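Local coordinates for protein OLD nuclease (Thermus scotoductus, PDB 6P74) that degrades linear and supercoiled double-stranded DNA from 5' to 3', nicks and linearizes circular DNA, and hydrolyses ATP when stimulated by DNA, at residues Pro162-Phe167 with Pro224-Asn229; Gly153-Arg158 with Gly258-Phe263. All coordinates share one frame; numbering follows the deposited sequence.

Contact 1: Pro162-Phe167 with Pro224-Asn229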
# COMPACT_ATOMS: atom_id res chain seq x y z
N PRO A 162 14.18 -22.29 18.39
CA PRO A 162 14.82 -23.40 19.12
C PRO A 162 16.31 -23.17 19.34
O PRO A 162 16.88 -23.70 20.30
CB PRO A 162 14.56 -24.61 18.22
CG PRO A 162 14.42 -24.05 16.87
CD PRO A 162 13.71 -22.73 17.06
N VAL A 163 16.95 -22.38 18.48
CA VAL A 163 18.36 -22.03 18.68
C VAL A 163 18.50 -21.01 19.80
O VAL A 163 19.28 -21.20 20.74
CB VAL A 163 18.96 -21.50 17.36
CG1 VAL A 163 20.30 -20.85 17.60
CG2 VAL A 163 19.08 -22.62 16.36
N ARG A 164 17.76 -19.91 19.70
CA ARG A 164 17.75 -18.89 20.75
C ARG A 164 17.49 -19.51 22.12
O ARG A 164 17.91 -18.96 23.15
CB ARG A 164 16.69 -17.83 20.42
CG ARG A 164 16.60 -16.69 21.40
CD ARG A 164 15.41 -15.79 21.10
NE ARG A 164 15.14 -14.85 22.19
CZ ARG A 164 14.30 -15.08 23.20
NH1 ARG A 164 13.62 -16.23 23.25
NH2 ARG A 164 14.12 -14.17 24.15
N ARG A 165 16.80 -20.66 22.16
CA ARG A 165 16.49 -21.31 23.43
C ARG A 165 17.75 -21.90 24.06
O ARG A 165 18.18 -21.45 25.13
CB ARG A 165 15.43 -22.39 23.20
CG ARG A 165 14.75 -22.94 24.45
CD ARG A 165 13.35 -23.45 24.10
NE ARG A 165 13.32 -24.22 22.85
CZ ARG A 165 12.28 -24.29 22.02
NH1 ARG A 165 11.17 -23.62 22.29
NH2 ARG A 165 12.35 -25.02 20.90
N GLU A 166 18.35 -22.89 23.41
CA GLU A 166 19.50 -23.59 23.98
C GLU A 166 20.78 -22.77 23.93
O GLU A 166 21.85 -23.31 24.26
CB GLU A 166 19.72 -24.92 23.27
CG GLU A 166 18.56 -25.87 23.40
CD GLU A 166 18.51 -26.85 22.26
OE1 GLU A 166 19.47 -27.64 22.12
OE2 GLU A 166 17.53 -26.82 21.48
N PHE A 167 20.72 -21.51 23.53
CA PHE A 167 21.91 -20.67 23.54
C PHE A 167 22.38 -20.45 24.97
O PHE A 167 21.58 -20.18 25.87
CB PHE A 167 21.62 -19.34 22.87
CG PHE A 167 22.81 -18.44 22.77
CD1 PHE A 167 23.98 -18.87 22.14
CD2 PHE A 167 22.76 -17.14 23.29
CE1 PHE A 167 25.08 -18.03 22.04
CE2 PHE A 167 23.86 -16.29 23.18
CZ PHE A 167 25.01 -16.74 22.56
N PRO A 224 22.99 -7.45 22.08
CA PRO A 224 23.91 -8.50 22.56
C PRO A 224 23.26 -9.47 23.53
O PRO A 224 23.73 -10.61 23.66
CB PRO A 224 25.04 -7.71 23.23
CG PRO A 224 24.48 -6.33 23.45
CD PRO A 224 23.47 -6.10 22.38
N ALA A 225 22.17 -9.07 24.19
CA ALA A 225 21.44 -9.99 25.05
C ALA A 225 20.71 -11.07 24.25
O ALA A 225 20.70 -12.24 24.63
CB ALA A 225 20.45 -9.22 25.92
N ASN A 226 20.11 -10.68 23.12
CA ASN A 226 19.32 -11.58 22.27
C ASN A 226 19.84 -11.47 20.84
O ASN A 226 19.21 -10.83 19.98
CB ASN A 226 17.83 -11.25 22.35
CG ASN A 226 16.97 -12.27 21.65
OD1 ASN A 226 17.39 -13.41 21.43
ND2 ASN A 226 15.75 -11.88 21.29
N PRO A 227 20.99 -12.09 20.55
CA PRO A 227 21.63 -11.87 19.24
C PRO A 227 20.89 -12.51 18.07
O PRO A 227 20.86 -11.94 16.97
CB PRO A 227 23.02 -12.48 19.43
CG PRO A 227 22.81 -13.54 20.46
CD PRO A 227 21.77 -13.00 21.40
N PHE A 228 20.27 -13.68 18.28
CA PHE A 228 19.49 -14.34 17.25
C PHE A 228 18.29 -13.51 16.77
O PHE A 228 17.58 -13.95 15.86
CB PHE A 228 19.07 -15.72 17.75
CG PHE A 228 20.24 -16.59 18.07
CD1 PHE A 228 20.90 -17.29 17.07
CD2 PHE A 228 20.71 -16.69 19.37
CE1 PHE A 228 21.99 -18.09 17.35
CE2 PHE A 228 21.80 -17.48 19.65
CZ PHE A 228 22.45 -18.19 18.64
N ASN A 229 18.03 -12.34 17.35
CA ASN A 229 16.98 -11.45 16.86
C ASN A 229 17.46 -10.47 15.80
O ASN A 229 16.64 -9.74 15.23
CB ASN A 229 16.35 -10.67 18.01
CG ASN A 229 15.02 -11.25 18.46
OD1 ASN A 229 14.73 -12.42 18.22
ND2 ASN A 229 14.21 -10.42 19.11

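Contact 2: Gly153-Arg158 with Gly258-Phe263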
# COMPACT_ATOMS: atom_id res chain seq x y z
N GLY A 153 13.13 -11.33 8.95
CA GLY A 153 11.74 -11.14 9.31
C GLY A 153 11.36 -12.11 10.40
O GLY A 153 12.16 -12.96 10.81
N SER A 154 10.13 -11.97 10.88
CA SER A 154 9.62 -12.92 11.86
C SER A 154 9.66 -14.35 11.34
O SER A 154 9.55 -15.30 12.14
CB SER A 154 8.20 -12.53 12.27
OG SER A 154 7.43 -12.14 11.14
N ILE A 155 9.83 -14.53 10.03
CA ILE A 155 9.93 -15.87 9.45
C ILE A 155 11.23 -16.55 9.88
O ILE A 155 11.23 -17.69 10.36
CB ILE A 155 9.82 -15.80 7.92
CG1 ILE A 155 10.13 -17.15 7.29
CG2 ILE A 155 10.74 -14.71 7.36
CD1 ILE A 155 9.24 -18.26 7.80
N LEU A 156 12.37 -15.88 9.68
CA LEU A 156 13.63 -16.43 10.16
C LEU A 156 13.64 -16.51 11.68
O LEU A 156 14.12 -17.49 12.26
CB LEU A 156 14.78 -15.57 9.65
CG LEU A 156 16.18 -16.12 9.88
CD1 LEU A 156 16.34 -17.52 9.24
CD2 LEU A 156 17.17 -15.14 9.28
N GLY A 157 13.08 -15.49 12.35
CA GLY A 157 12.97 -15.53 13.80
C GLY A 157 12.29 -16.78 14.31
O GLY A 157 12.73 -17.38 15.29
N ARG A 158 11.20 -17.20 13.65
CA ARG A 158 10.55 -18.42 14.11
C ARG A 158 11.44 -19.63 13.87
O ARG A 158 11.42 -20.58 14.66
CB ARG A 158 9.18 -18.56 13.43
CG ARG A 158 8.45 -19.87 13.69
CD ARG A 158 8.22 -20.12 15.18
NE ARG A 158 7.71 -21.47 15.45
CZ ARG A 158 8.47 -22.57 15.57
NH1 ARG A 158 9.79 -22.50 15.44
NH2 ARG A 158 7.91 -23.75 15.83
N GLY A 258 14.69 -22.17 0.89
CA GLY A 258 15.60 -22.84 1.80
C GLY A 258 15.15 -22.74 3.25
O GLY A 258 15.31 -23.69 4.03
N ILE A 259 14.57 -21.59 3.64
CA ILE A 259 14.08 -21.46 5.01
C ILE A 259 12.95 -22.46 5.25
O ILE A 259 12.93 -23.16 6.27
CB ILE A 259 13.63 -20.02 5.30
CG1 ILE A 259 14.85 -19.10 5.50
CG2 ILE A 259 12.79 -19.95 6.58
CD1 ILE A 259 14.53 -17.67 5.19
N PHE A 260 12.02 -22.57 4.30
CA PHE A 260 10.92 -23.50 4.48
C PHE A 260 11.40 -24.95 4.47
O PHE A 260 10.82 -25.79 5.16
CB PHE A 260 9.87 -23.28 3.41
CG PHE A 260 8.89 -22.21 3.77
CD1 PHE A 260 7.74 -22.51 4.49
CD2 PHE A 260 9.12 -20.89 3.40
CE1 PHE A 260 6.84 -21.53 4.83
CE2 PHE A 260 8.21 -19.90 3.74
CZ PHE A 260 7.08 -20.22 4.46
N GLU A 261 12.43 -25.25 3.70
CA GLU A 261 13.01 -26.58 3.74
C GLU A 261 13.66 -26.86 5.10
O GLU A 261 13.62 -28.00 5.57
CB GLU A 261 14.01 -26.75 2.59
CG GLU A 261 14.83 -28.05 2.60
CD GLU A 261 14.00 -29.33 2.49
OE1 GLU A 261 12.81 -29.24 2.11
OE2 GLU A 261 14.54 -30.43 2.79
N ALA A 262 14.24 -25.84 5.75
CA ALA A 262 14.76 -26.08 7.09
C ALA A 262 13.62 -26.35 8.08
O ALA A 262 13.73 -27.25 8.92
CB ALA A 262 15.63 -24.91 7.55
N PHE A 263 12.52 -25.60 7.98
CA PHE A 263 11.35 -25.87 8.82
C PHE A 263 10.91 -27.32 8.72
O PHE A 263 10.64 -27.97 9.73
CB PHE A 263 10.19 -24.97 8.42
CG PHE A 263 10.20 -23.62 9.07
CD1 PHE A 263 10.39 -23.49 10.42
CD2 PHE A 263 10.00 -22.48 8.31
CE1 PHE A 263 10.39 -22.24 11.01
CE2 PHE A 263 10.02 -21.23 8.90
CZ PHE A 263 10.21 -21.11 10.24

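Contact 1: Pro162-Phe167 with Pro224-Asn229
R164 NE donates to N226 OD1 over 2.8 Å, and the bond is well bent, 133° at the hydrogen. The oxygen lies close to the guanidinium plane, but NE sits above the carbonyl plane of the amide, the two flat groups being turned 71° apart. R164 gets there by stretching out: CG is anti to the backbone N (chi1 -178°) and the chain stays extended to NE, crossing the N226 side chain at about a right angle. Deeper in, the F228 ring reaches from the loop to the helix. V163 CG1 rests over one of its faces, 3.7 Å from the ring centroid, a CH-pi contact. The edge of the same ring turns to F167: F228 CE2 lies over one face, offset toward the rim, 3.4 Å from F167 CG, in a T-shaped pair. P227 CG adds apolar contact at F167 CE2. From the second subunit, L184 packs on P227 and F228, L183 on F167 and V189 on V163. An edge-to-face aromatic pair with an arginine-amide bond at its exposed margin thus ties the end of helix 154-166 to the loop between strands 217-220 and 232-235, within what is assigned as the dimerization domain of this homodimeric nuclease.

Contact 2: Gly153-Arg158 with Gly258-Phe263
The F263 ring turns its edge to I155 and R158. I155 CD1 lies in the ring plane at its rim, 3.3 Å from F263 CE2, while the backbone carbon of R158 sits near the plane beside F263 CE1. R158 CG also comes to 4.1 Å from F263 CZ, and the guanidinium is turned 87° from the ring. The R158 chain bends at chi2 (58°), and its NH2 forms a salt bridge with E268 and a hydrogen bond with the K269 carbonyl, both just after helix 246-266. I155 also meets I259 and F260. Its CG1 is anti to the backbone N (chi1 172°) and lies 3.9 Å from I259 CG2; its CD1 reaches F260 CZ, at 4.4 Å. L156 CD1 approaches I259 CG1 at 4.3 Å, so I259 is met by two successive residues. Around this apolar seam, L136 and L138 of strand 135-138 back I155, L233 touches both L156 and I259, and F290 makes an edge-to-face pair with F260. The second subunit closes in too, its F219 on L156 and its I196 on I259. The segment axes run 10.6 Å apart and only 28° from parallel. This is near-parallel helix-helix packing in the ABC-type ATPase core, where the helix that opens the assigned dimerization domain lies against helix 246-266, where the ATPase domain probably resumes.

Helix 154-166 serves both contacts: contact 2 uses its first turns and contact 1 its last, with centres about 15 Å apart. Along the chain, contact 1 is nested within the loop that contact 2 closes. Contact 2 is the buried one, nearer the middle of the chain, and joins two helices by apolar contacts, with the polar end of R158 bonded outside them. Contact 1 lies farther out, its centre about 34 Å from the chain centre, is partly exposed, and adds a polar bond to its aromatic packing. Its partner is a loop of the same assigned dimerization domain, whereas contact 2 probably bridges to the ATPase domain. The second subunit packs against both.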